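Local coordinates for Baccell_00875 (Bacteroides cellulosilyticus DSM 14838, PDB 5NO8), which probably acts as a polysaccharide lyase that cleaves the L-rhamnose–glucuronic acid linkage and so removes rhamnose caps from complex arabinogalactan proteins, at residues 88-93 and 127-132; 428-433 and 456-461; 585-590 and 659-664; 346-351 and 367-372. All coordinates share one frame; numbering follows the deposited sequence.

Interaction 1: residues 88-93 and 127-132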
# COMPACT_ATOMS: atom_id res chain seq x y z
N ARG A 88 -22.10 21.47 -5.23
CA ARG A 88 -21.39 22.75 -5.30
C ARG A 88 -19.91 22.54 -5.06
O ARG A 88 -19.51 21.67 -4.27
CB ARG A 88 -21.92 23.71 -4.25
CG ARG A 88 -23.43 23.87 -4.21
CD ARG A 88 -23.98 24.55 -5.43
NE ARG A 88 -23.43 25.90 -5.64
CZ ARG A 88 -24.12 27.05 -5.69
NH1 ARG A 88 -23.45 28.18 -5.91
NH2 ARG A 88 -25.44 27.10 -5.53
N GLU A 89 -19.08 23.32 -5.73
CA GLU A 89 -17.63 23.29 -5.54
C GLU A 89 -17.28 24.73 -5.19
O GLU A 89 -17.70 25.64 -5.93
CB GLU A 89 -16.89 22.86 -6.81
CG GLU A 89 -17.25 21.47 -7.30
CD GLU A 89 -16.69 21.18 -8.68
OE1 GLU A 89 -17.25 21.70 -9.68
OE2 GLU A 89 -15.71 20.42 -8.78
N TRP A 90 -16.61 24.97 -4.06
CA TRP A 90 -16.20 26.34 -3.75
C TRP A 90 -14.87 26.60 -4.40
O TRP A 90 -13.96 25.76 -4.36
CB TRP A 90 -16.25 26.66 -2.24
CG TRP A 90 -15.30 26.00 -1.29
CD1 TRP A 90 -14.08 26.48 -0.87
CD2 TRP A 90 -15.54 24.80 -0.54
NE1 TRP A 90 -13.54 25.64 0.06
CE2 TRP A 90 -14.41 24.60 0.29
CE3 TRP A 90 -16.60 23.89 -0.49
CZ2 TRP A 90 -14.31 23.50 1.15
CZ3 TRP A 90 -16.48 22.79 0.38
CH2 TRP A 90 -15.35 22.61 1.17
N ARG A 91 -14.77 27.76 -5.05
CA ARG A 91 -13.57 28.12 -5.78
C ARG A 91 -13.34 29.63 -5.81
O ARG A 91 -12.20 30.05 -5.73
CB ARG A 91 -13.63 27.60 -7.24
CG ARG A 91 -12.32 27.82 -8.00
CD ARG A 91 -12.34 27.23 -9.40
NE ARG A 91 -13.07 28.11 -10.28
CZ ARG A 91 -12.56 29.14 -10.96
NH1 ARG A 91 -11.25 29.43 -10.93
NH2 ARG A 91 -13.37 29.88 -11.68
N ILE A 92 -14.39 30.43 -5.91
CA ILE A 92 -14.26 31.90 -5.97
C ILE A 92 -14.86 32.50 -4.71
O ILE A 92 -16.06 32.43 -4.51
CB ILE A 92 -14.97 32.47 -7.21
CG1 ILE A 92 -14.41 31.84 -8.52
CG2 ILE A 92 -14.91 33.99 -7.23
CD1 ILE A 92 -12.91 32.00 -8.72
N PRO A 93 -14.03 33.10 -3.86
CA PRO A 93 -14.51 33.69 -2.64
C PRO A 93 -15.42 34.88 -2.88
O PRO A 93 -15.27 35.58 -3.89
CB PRO A 93 -13.24 34.17 -1.93
CG PRO A 93 -12.09 33.75 -2.73
CD PRO A 93 -12.57 33.23 -4.02
N TYR A 127 -12.19 25.63 9.39
CA TYR A 127 -13.22 25.64 8.35
C TYR A 127 -14.56 25.61 9.07
O TYR A 127 -14.78 24.75 9.94
CB TYR A 127 -13.13 24.42 7.43
CG TYR A 127 -11.86 24.32 6.65
CD1 TYR A 127 -10.69 23.90 7.26
CD2 TYR A 127 -11.81 24.60 5.29
CE1 TYR A 127 -9.50 23.80 6.55
CE2 TYR A 127 -10.64 24.50 4.58
CZ TYR A 127 -9.47 24.13 5.22
OH TYR A 127 -8.28 24.03 4.52
N SER A 128 -15.46 26.54 8.77
CA SER A 128 -16.79 26.45 9.31
C SER A 128 -17.76 26.44 8.16
O SER A 128 -17.62 27.24 7.23
CB SER A 128 -17.07 27.59 10.27
OG SER A 128 -16.94 28.79 9.59
N PHE A 129 -18.75 25.55 8.26
CA PHE A 129 -19.78 25.38 7.25
C PHE A 129 -21.08 25.76 7.92
O PHE A 129 -21.48 25.11 8.89
CB PHE A 129 -19.84 23.94 6.78
CG PHE A 129 -18.56 23.46 6.16
CD1 PHE A 129 -17.50 23.06 6.96
CD2 PHE A 129 -18.40 23.46 4.79
CE1 PHE A 129 -16.33 22.64 6.40
CE2 PHE A 129 -17.20 23.06 4.22
CZ PHE A 129 -16.16 22.65 5.03
N THR A 130 -21.74 26.81 7.43
CA THR A 130 -22.95 27.32 8.07
C THR A 130 -24.12 27.30 7.10
O THR A 130 -23.99 27.74 5.98
CB THR A 130 -22.75 28.75 8.60
OG1 THR A 130 -21.58 28.77 9.44
CG2 THR A 130 -23.96 29.21 9.39
N ASN A 131 -25.27 26.81 7.56
CA ASN A 131 -26.50 26.92 6.81
C ASN A 131 -27.11 28.29 7.05
O ASN A 131 -27.69 28.55 8.10
CB ASN A 131 -27.48 25.83 7.20
CG ASN A 131 -28.78 25.89 6.41
OD1 ASN A 131 -28.90 26.64 5.43
ND2 ASN A 131 -29.74 25.10 6.82
N GLU A 132 -26.96 29.16 6.05
CA GLU A 132 -27.55 30.52 6.08
C GLU A 132 -28.95 30.60 5.46
O GLU A 132 -29.52 31.69 5.31
CB GLU A 132 -26.60 31.49 5.37
CG GLU A 132 -25.26 31.67 6.06
CD GLU A 132 -25.35 32.39 7.40
OE1 GLU A 132 -26.35 33.08 7.67
OE2 GLU A 132 -24.39 32.28 8.19
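Trp90 and Phe129 meet through different first torsions. In Trp90, chi1 of 67° sets CG between the backbone N and the carbonyl carbon, which aims the indole at residues 127-132. In Phe129, CG sits beside the backbone N and anti to the carbonyl carbon (chi1 -60°), so that its ring swings over toward the tryptophan although the side chain does not set out in that direction. The two side chains cross at about a right angle and form an offset edge-to-face pair, with the edge of Phe129 turned to the face of the six-membered ring of Trp90. The ring centroids lie 5.6 Å apart and the planes are inclined by 68°. The touching is confined to two corners: Trp90 CH2 comes within 3.6 Å of Phe129 CE2 and 3.9 Å of Phe129 CZ, while Trp90 CZ3 lies 3.9 Å from Phe129 CE2, close to the plane of the phenylalanine ring. In the pyrrole ring of the indole, Trp90 NE1 hydrogen-bonds to Gly73 O, which, with the packing, limits the rotation of the ring. Tyr105 meets the same indole, and Ile112 and Leu222 pack on Phe129, so both rings are enclosed by the protein. The main chains stay well separated, with the CA atoms of Trp90 and Phe129 11.6 Å apart. Strand 84-90 belongs to one sheet and strand 122-131 to another, and large aromatic side chains fill the space between the two layers, an arrangement consistent with the hydrophobic interior of a beta-sandwich.

Interaction 2: residues 428-433 and 456-461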
# COMPACT_ATOMS: atom_id res chain seq x y z
N LYS A 428 6.13 -24.49 -22.74
CA LYS A 428 5.30 -23.48 -23.42
C LYS A 428 5.71 -22.03 -23.19
O LYS A 428 5.52 -21.20 -24.08
CB LYS A 428 3.84 -23.65 -23.04
CG LYS A 428 3.25 -25.01 -23.38
CD LYS A 428 3.02 -25.14 -24.89
CE LYS A 428 2.20 -26.38 -25.22
NZ LYS A 428 2.93 -27.62 -24.81
N LEU A 429 6.24 -21.71 -22.01
CA LEU A 429 6.66 -20.34 -21.72
C LEU A 429 8.13 -20.06 -21.98
O LEU A 429 8.53 -18.89 -22.04
CB LEU A 429 6.33 -19.95 -20.27
CG LEU A 429 4.86 -19.98 -19.88
CD1 LEU A 429 4.74 -19.46 -18.45
CD2 LEU A 429 3.96 -19.19 -20.82
N GLN A 430 8.95 -21.10 -22.09
CA GLN A 430 10.35 -20.91 -22.37
C GLN A 430 10.71 -21.47 -23.76
O GLN A 430 10.00 -22.32 -24.30
CB GLN A 430 11.20 -21.55 -21.29
CG GLN A 430 11.16 -20.85 -19.93
CD GLN A 430 12.30 -21.30 -19.04
OE1 GLN A 430 12.49 -22.50 -18.83
NE2 GLN A 430 13.08 -20.36 -18.52
N THR A 431 11.79 -20.94 -24.34
CA THR A 431 12.41 -21.52 -25.53
C THR A 431 13.39 -22.57 -25.03
O THR A 431 13.71 -22.61 -23.83
CB THR A 431 13.21 -20.49 -26.36
OG1 THR A 431 14.35 -20.03 -25.61
CG2 THR A 431 12.36 -19.30 -26.74
N ASP A 432 13.93 -23.37 -25.94
CA ASP A 432 14.95 -24.36 -25.57
C ASP A 432 16.18 -23.70 -24.90
O ASP A 432 16.77 -24.29 -24.00
CB ASP A 432 15.37 -25.21 -26.79
CG ASP A 432 15.67 -26.66 -26.42
OD1 ASP A 432 14.74 -27.35 -25.96
OD2 ASP A 432 16.82 -27.12 -26.59
N ASN A 433 16.53 -22.48 -25.33
CA ASN A 433 17.65 -21.72 -24.74
C ASN A 433 17.26 -20.81 -23.54
O ASN A 433 18.01 -19.92 -23.17
CB ASN A 433 18.33 -20.86 -25.82
N GLU A 456 12.83 -19.21 -9.60
CA GLU A 456 12.37 -19.57 -8.27
C GLU A 456 11.57 -20.84 -8.35
O GLU A 456 11.84 -21.76 -7.59
CB GLU A 456 11.51 -18.46 -7.64
CG GLU A 456 10.79 -18.89 -6.36
CD GLU A 456 11.25 -18.25 -5.07
OE1 GLU A 456 11.88 -17.16 -5.07
OE2 GLU A 456 10.92 -18.84 -4.00
N LEU A 457 10.62 -20.92 -9.27
CA LEU A 457 9.81 -22.13 -9.40
C LEU A 457 10.70 -23.36 -9.56
O LEU A 457 10.52 -24.37 -8.86
CB LEU A 457 8.80 -22.04 -10.54
CG LEU A 457 8.01 -23.33 -10.81
CD1 LEU A 457 7.03 -23.64 -9.67
CD2 LEU A 457 7.27 -23.29 -12.12
N TYR A 458 11.67 -23.27 -10.47
CA TYR A 458 12.52 -24.44 -10.75
C TYR A 458 13.34 -24.86 -9.54
O TYR A 458 13.38 -26.04 -9.22
CB TYR A 458 13.41 -24.21 -12.00
CG TYR A 458 12.70 -24.07 -13.32
CD1 TYR A 458 11.45 -24.61 -13.57
CD2 TYR A 458 13.32 -23.39 -14.38
CE1 TYR A 458 10.83 -24.48 -14.80
CE2 TYR A 458 12.72 -23.27 -15.61
CZ TYR A 458 11.49 -23.80 -15.83
OH TYR A 458 10.88 -23.66 -17.05
N PHE A 459 13.97 -23.92 -8.84
CA PHE A 459 14.73 -24.27 -7.66
C PHE A 459 13.83 -24.89 -6.57
O PHE A 459 14.23 -25.85 -5.91
CB PHE A 459 15.48 -23.09 -7.09
CG PHE A 459 16.58 -22.55 -7.99
CD1 PHE A 459 17.58 -23.37 -8.49
CD2 PHE A 459 16.64 -21.18 -8.28
CE1 PHE A 459 18.60 -22.85 -9.28
CE2 PHE A 459 17.63 -20.66 -9.08
CZ PHE A 459 18.63 -21.49 -9.57
N GLN A 460 12.61 -24.37 -6.42
CA GLN A 460 11.65 -24.96 -5.47
C GLN A 460 11.27 -26.39 -5.90
O GLN A 460 11.14 -27.28 -5.05
CB GLN A 460 10.39 -24.10 -5.37
CG GLN A 460 10.62 -22.69 -4.84
CD GLN A 460 10.85 -22.62 -3.35
OE1 GLN A 460 10.99 -23.65 -2.68
NE2 GLN A 460 10.93 -21.39 -2.83
N MET A 461 11.05 -26.59 -7.20
CA MET A 461 10.74 -27.92 -7.75
C MET A 461 11.84 -28.96 -7.54
O MET A 461 11.54 -30.16 -7.45
CB MET A 461 10.34 -27.85 -9.22
CG MET A 461 8.99 -27.24 -9.51
SD MET A 461 7.62 -28.13 -8.79
CE MET A 461 7.57 -29.69 -9.72
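The ring of Tyr458 is met at its edge, in its own plane, by the amide oxygen of Gln430, and the amide is turned 58° from the ring. The two side chains come from opposite directions and join through a hydrogen bond in which Tyr458 OH donates to Gln430 OE1 at 2.7 Å. The hydroxyl approaches from above the carbonyl plane, 61° out of it. Gln430 OE1 also lies 3.3 Å from Tyr458 CE2, beside the rim of the ring. With CG beside the backbone N (chi1 -71°) and the chain extended beyond it, Gln430 carries its amide across to the tyrosine. This buried amide is gripped at both ends: OE1 accepts a second bond from Arg426, and NE2 binds the hydroxyl oxygens of Thr436 and Thr477, which holds the group against rotation. A leucine in place of Gln430 would probably leave the buried Tyr458 hydroxyl without its acceptor and Arg426 without one of its partners. The bond ties the loop that follows helix 412-429 to the middle of helix 448-465, a polar link between neighbouring helices in a largely helical domain, consistent with an alpha/alpha toroid.

Interaction 3: residues 585-590 and 659-664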
# COMPACT_ATOMS: atom_id res chain seq x y z
N TYR A 585 -5.74 -3.14 9.50
CA TYR A 585 -5.06 -4.22 8.79
C TYR A 585 -4.80 -3.86 7.32
O TYR A 585 -3.87 -4.36 6.73
CB TYR A 585 -5.80 -5.55 8.92
CG TYR A 585 -7.17 -5.58 8.30
CD1 TYR A 585 -8.29 -5.20 9.03
CD2 TYR A 585 -7.35 -5.94 6.95
CE1 TYR A 585 -9.56 -5.19 8.46
CE2 TYR A 585 -8.61 -5.97 6.38
CZ TYR A 585 -9.72 -5.62 7.15
OH TYR A 585 -10.96 -5.64 6.58
N HIS A 586 -5.57 -2.96 6.74
CA HIS A 586 -5.33 -2.53 5.37
C HIS A 586 -4.04 -1.72 5.22
O HIS A 586 -3.47 -1.68 4.12
CB HIS A 586 -6.49 -1.67 4.87
CG HIS A 586 -7.73 -2.44 4.58
ND1 HIS A 586 -8.83 -2.42 5.41
CD2 HIS A 586 -8.05 -3.26 3.56
CE1 HIS A 586 -9.78 -3.19 4.90
NE2 HIS A 586 -9.33 -3.71 3.78
N LEU A 587 -3.66 -1.02 6.29
CA LEU A 587 -2.64 0.03 6.24
C LEU A 587 -1.42 -0.19 7.09
O LEU A 587 -0.38 0.40 6.80
CB LEU A 587 -3.23 1.38 6.67
CG LEU A 587 -4.51 1.83 5.99
CD1 LEU A 587 -5.03 3.12 6.62
CD2 LEU A 587 -4.29 1.99 4.51
N ASN A 588 -1.51 -0.99 8.15
CA ASN A 588 -0.48 -0.99 9.18
C ASN A 588 0.78 -1.70 8.67
O ASN A 588 0.78 -2.89 8.42
CB ASN A 588 -0.98 -1.64 10.47
CG ASN A 588 -0.08 -1.33 11.64
OD1 ASN A 588 -0.19 -0.27 12.30
ND2 ASN A 588 0.82 -2.22 11.90
N GLU A 589 1.83 -0.92 8.47
CA GLU A 589 3.05 -1.40 7.82
C GLU A 589 2.82 -1.94 6.41
O GLU A 589 3.50 -2.84 5.96
CB GLU A 589 3.79 -2.40 8.71
CG GLU A 589 4.16 -1.87 10.08
CD GLU A 589 5.35 -2.62 10.66
OE1 GLU A 589 5.10 -3.62 11.36
OE2 GLU A 589 6.53 -2.21 10.40
N VAL A 590 1.88 -1.35 5.69
CA VAL A 590 1.56 -1.73 4.33
C VAL A 590 1.95 -0.60 3.39
O VAL A 590 1.39 0.50 3.41
CB VAL A 590 0.05 -2.01 4.19
CG1 VAL A 590 -0.32 -2.34 2.75
CG2 VAL A 590 -0.38 -3.16 5.13
N TYR A 659 -7.30 -4.63 -2.90
CA TYR A 659 -8.34 -3.94 -2.20
C TYR A 659 -8.23 -2.45 -2.58
O TYR A 659 -7.28 -1.80 -2.21
CB TYR A 659 -8.24 -4.08 -0.68
CG TYR A 659 -9.40 -3.43 0.02
CD1 TYR A 659 -10.67 -4.01 -0.02
CD2 TYR A 659 -9.27 -2.17 0.61
CE1 TYR A 659 -11.78 -3.39 0.56
CE2 TYR A 659 -10.37 -1.55 1.19
CZ TYR A 659 -11.62 -2.16 1.17
OH TYR A 659 -12.71 -1.55 1.77
N MET A 660 -9.25 -1.94 -3.25
CA MET A 660 -9.31 -0.53 -3.64
C MET A 660 -9.81 0.25 -2.42
O MET A 660 -10.97 0.15 -2.05
CB MET A 660 -10.23 -0.33 -4.86
CG MET A 660 -9.89 -1.18 -6.08
SD MET A 660 -8.19 -0.97 -6.59
CE MET A 660 -8.04 0.80 -6.77
N TYR A 661 -8.93 1.03 -1.81
CA TYR A 661 -9.11 1.53 -0.45
C TYR A 661 -9.93 2.83 -0.26
O TYR A 661 -10.75 2.89 0.67
CB TYR A 661 -7.75 1.63 0.25
CG TYR A 661 -7.86 1.98 1.71
CD1 TYR A 661 -8.08 0.98 2.67
CD2 TYR A 661 -7.79 3.29 2.14
CE1 TYR A 661 -8.23 1.31 4.00
CE2 TYR A 661 -7.93 3.63 3.48
CZ TYR A 661 -8.15 2.63 4.40
OH TYR A 661 -8.30 2.96 5.70
N PRO A 662 -9.68 3.86 -1.07
CA PRO A 662 -10.38 5.13 -0.81
C PRO A 662 -11.89 5.03 -0.93
O PRO A 662 -12.40 4.09 -1.52
CB PRO A 662 -9.84 6.08 -1.88
CG PRO A 662 -8.56 5.47 -2.32
CD PRO A 662 -8.78 3.98 -2.23
N TYR A 663 -12.58 6.03 -0.41
CA TYR A 663 -14.03 6.08 -0.48
C TYR A 663 -14.50 6.04 -1.92
O TYR A 663 -15.38 5.26 -2.28
CB TYR A 663 -14.49 7.36 0.23
CG TYR A 663 -15.97 7.69 0.09
CD1 TYR A 663 -16.94 6.80 0.49
CD2 TYR A 663 -16.36 8.94 -0.34
CE1 TYR A 663 -18.29 7.11 0.39
CE2 TYR A 663 -17.69 9.28 -0.47
CZ TYR A 663 -18.67 8.37 -0.10
OH TYR A 663 -19.99 8.74 -0.25
N LYS A 664 -13.92 6.92 -2.73
CA LYS A 664 -14.17 6.99 -4.16
C LYS A 664 -12.91 7.39 -4.88
O LYS A 664 -11.98 7.97 -4.30
CB LYS A 664 -15.26 8.02 -4.48
CG LYS A 664 -16.64 7.65 -3.95
CD LYS A 664 -17.68 8.72 -4.17
CE LYS A 664 -19.05 8.22 -3.75
NZ LYS A 664 -20.13 9.22 -3.91
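His586 and Tyr661 mark the closest approach of the two backbones, their CA atoms 8.0 Å apart. Residues 585-590 form an irregular loop whose Leu587-Val590 portion is a type II beta turn, closed by Val590 N bonding to Leu587 O at 3.1 Å, with Glu589 in the left-handed conformation. Residues 659-660 form a short strand at the edge of a four-stranded antiparallel sheet. The imidazole of His586 lies over one face of Tyr659 as an offset stack, with His586 NE2 3.4 Å above the centre of the Tyr659 ring and the planes 30° apart. CG opposite the backbone N (chi1 -177°) carries the Tyr659 ring to the imidazole. Tyr661 turns its edge to the same face of the imidazole in an offset edge-to-face pair, planes at 60°, its CE1 3.8 Å from His586 CG. The three rings form an aromatic cluster that joins the loop to the rim of the sheet. Tyr585 CE2 lies 3.3 Å above the opposite face of the imidazole, offset toward the rim, so His586 has an aromatic neighbour on each face. With Tyr659 cut back to an alanine the imidazole loses its stack, and His586, left with Tyr661 alone on that face across the contact, is likely to be freer to tilt. Leu587 packs on Tyr661 instead, CD2 4.0 Å from the ring centroid in a CH-pi contact and CD1 3.4 Å from Tyr661 OH.

Interaction 4: residues 346-351 and 367-372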
# COMPACT_ATOMS: atom_id res chain seq x y z
N VAL A 346 -4.92 -22.85 -1.41
CA VAL A 346 -4.14 -23.79 -2.21
C VAL A 346 -5.06 -24.76 -2.94
O VAL A 346 -4.87 -25.00 -4.12
CB VAL A 346 -3.08 -24.45 -1.32
CG1 VAL A 346 -2.50 -25.72 -1.93
CG2 VAL A 346 -1.98 -23.44 -1.03
N ASP A 347 -6.04 -25.34 -2.23
CA ASP A 347 -7.00 -26.25 -2.86
C ASP A 347 -7.82 -25.58 -3.94
O ASP A 347 -8.08 -26.18 -4.95
CB ASP A 347 -7.93 -26.88 -1.82
CG ASP A 347 -7.20 -27.89 -0.90
OD1 ASP A 347 -6.10 -28.39 -1.25
OD2 ASP A 347 -7.75 -28.19 0.18
N PHE A 348 -8.18 -24.31 -3.74
CA PHE A 348 -8.90 -23.55 -4.77
C PHE A 348 -8.05 -23.36 -6.02
O PHE A 348 -8.57 -23.50 -7.14
CB PHE A 348 -9.37 -22.20 -4.23
CG PHE A 348 -10.43 -21.56 -5.06
CD1 PHE A 348 -10.10 -20.81 -6.19
CD2 PHE A 348 -11.77 -21.66 -4.72
CE1 PHE A 348 -11.07 -20.24 -6.99
CE2 PHE A 348 -12.76 -21.06 -5.51
CZ PHE A 348 -12.41 -20.36 -6.65
N ILE A 349 -6.78 -23.01 -5.84
CA ILE A 349 -5.87 -22.81 -6.97
C ILE A 349 -5.81 -24.10 -7.80
O ILE A 349 -6.02 -24.08 -9.02
CB ILE A 349 -4.48 -22.38 -6.53
CG1 ILE A 349 -4.51 -20.96 -5.97
CG2 ILE A 349 -3.50 -22.45 -7.71
CD1 ILE A 349 -3.31 -20.56 -5.17
N ARG A 350 -5.57 -25.21 -7.11
CA ARG A 350 -5.48 -26.49 -7.80
C ARG A 350 -6.78 -26.90 -8.48
O ARG A 350 -6.78 -27.31 -9.65
CB ARG A 350 -5.01 -27.60 -6.85
CG ARG A 350 -4.80 -28.94 -7.55
CD ARG A 350 -4.31 -30.00 -6.60
NE ARG A 350 -5.28 -30.36 -5.56
CZ ARG A 350 -6.38 -31.10 -5.74
NH1 ARG A 350 -6.74 -31.58 -6.93
NH2 ARG A 350 -7.15 -31.36 -4.69
N THR A 351 -7.89 -26.81 -7.77
CA THR A 351 -9.16 -27.35 -8.27
C THR A 351 -9.96 -26.44 -9.21
O THR A 351 -10.84 -26.93 -9.90
CB THR A 351 -10.07 -27.82 -7.13
OG1 THR A 351 -10.48 -26.72 -6.31
CG2 THR A 351 -9.36 -28.89 -6.32
N MET A 367 -4.03 -19.94 -13.65
CA MET A 367 -4.56 -18.82 -14.42
C MET A 367 -5.40 -17.85 -13.60
O MET A 367 -5.87 -18.17 -12.52
CB MET A 367 -5.35 -19.38 -15.58
CG MET A 367 -4.38 -20.03 -16.56
SD MET A 367 -5.20 -20.69 -17.98
CE MET A 367 -5.82 -19.18 -18.71
N VAL A 368 -5.55 -16.65 -14.15
CA VAL A 368 -6.45 -15.65 -13.61
C VAL A 368 -7.83 -16.22 -13.52
O VAL A 368 -8.27 -16.95 -14.41
CB VAL A 368 -6.43 -14.37 -14.50
CG1 VAL A 368 -7.44 -13.33 -14.00
CG2 VAL A 368 -5.04 -13.78 -14.51
N TYR A 369 -8.55 -15.87 -12.45
CA TYR A 369 -9.87 -16.40 -12.22
C TYR A 369 -10.84 -15.28 -11.90
O TYR A 369 -10.49 -14.37 -11.14
CB TYR A 369 -9.83 -17.37 -11.02
CG TYR A 369 -11.07 -18.20 -10.80
CD1 TYR A 369 -11.24 -19.42 -11.47
CD2 TYR A 369 -12.05 -17.82 -9.90
CE1 TYR A 369 -12.36 -20.20 -11.25
CE2 TYR A 369 -13.19 -18.59 -9.68
CZ TYR A 369 -13.33 -19.78 -10.36
OH TYR A 369 -14.42 -20.56 -10.15
N ASP A 370 -12.04 -15.38 -12.47
CA ASP A 370 -13.08 -14.39 -12.26
C ASP A 370 -14.01 -14.89 -11.19
O ASP A 370 -14.78 -15.83 -11.41
CB ASP A 370 -13.84 -14.14 -13.57
CG ASP A 370 -14.87 -13.01 -13.46
OD1 ASP A 370 -15.33 -12.67 -12.35
OD2 ASP A 370 -15.21 -12.43 -14.50
N ASN A 371 -13.94 -14.25 -10.02
CA ASN A 371 -14.76 -14.69 -8.87
C ASN A 371 -16.24 -14.39 -9.01
O ASN A 371 -17.04 -15.06 -8.39
CB ASN A 371 -14.24 -14.12 -7.56
CG ASN A 371 -12.86 -14.66 -7.21
OD1 ASN A 371 -11.98 -13.92 -6.81
ND2 ASN A 371 -12.68 -15.94 -7.39
N GLU A 372 -16.61 -13.40 -9.83
CA GLU A 372 -18.03 -13.14 -10.13
C GLU A 372 -18.64 -14.21 -11.05
O GLU A 372 -19.76 -14.64 -10.83
CB GLU A 372 -18.23 -11.75 -10.73
CG GLU A 372 -17.93 -10.65 -9.73
CD GLU A 372 -17.98 -9.23 -10.31
OE1 GLU A 372 -17.65 -9.01 -11.51
OE2 GLU A 372 -18.32 -8.31 -9.53
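Aromatic contact between Phe348 and Tyr369 carries the meeting of residues 346-351 with 367-372. The two rings stand almost perpendicular, at 88°, in an edge-to-face (T-shaped) pair with centroids 5.2 Å apart. Phe348 supplies the edge: its CZ lies 3.6 Å from Tyr369 CE2 and its CE1 3.8 Å from the same atom, over the tyrosine face toward its rim. Both residues hold CG anti to the backbone N, chi1 -163° in Phe348 and -169° in Tyr369, which turns each ring to the other between helix and strand.

Hydrogen bonds shape each side separately. In the helix, Asp347 O accepts twice from Thr351, from OG1 at 2.8 Å and from the backbone N at 2.9 Å, the two donors reaching it from opposite faces of its plane. On the other side, Tyr369 pairs through its backbone with Ala677, which places it in the sheet beside strand 672-677, and Met367 O accepts from Gln353 NE2, just past the helix.

Charged contacts lie beyond the rings. Asp370 and Glu372 both form salt bridges with Lys602, and Glu372 has a second one with Arg603, tying this strand and the loop after it to the region after helix 596-600. Between helix and sheet it is the T-shaped aromatic pair that packs the C-terminal part of helix 338-352 against strand 369-370 of a small four-stranded antiparallel sheet.

Along the chain the contacts run in series: interaction 1, then 4, 2 and 3. Interaction 1 joins two sheets of the N-terminal beta-rich region, whereas interaction 2 links the loop after helix 412-429 to helix 448-465 at the molecule's other end; their centres lie 61 Å apart, on opposite sides of the chain's centre. Interactions 3 and 4, with centres 24 Å apart, both reach the four-stranded sheet formed by 375-376, 369-370, 672-677 and 659-660, so it unites chain parts distant in sequence. Interaction 4 is also near interaction 2, nearest atoms about 9 Å apart. The centre of interaction 3 lies about 7 Å from the chain's, consistent with a place between the beta-rich and helical regions.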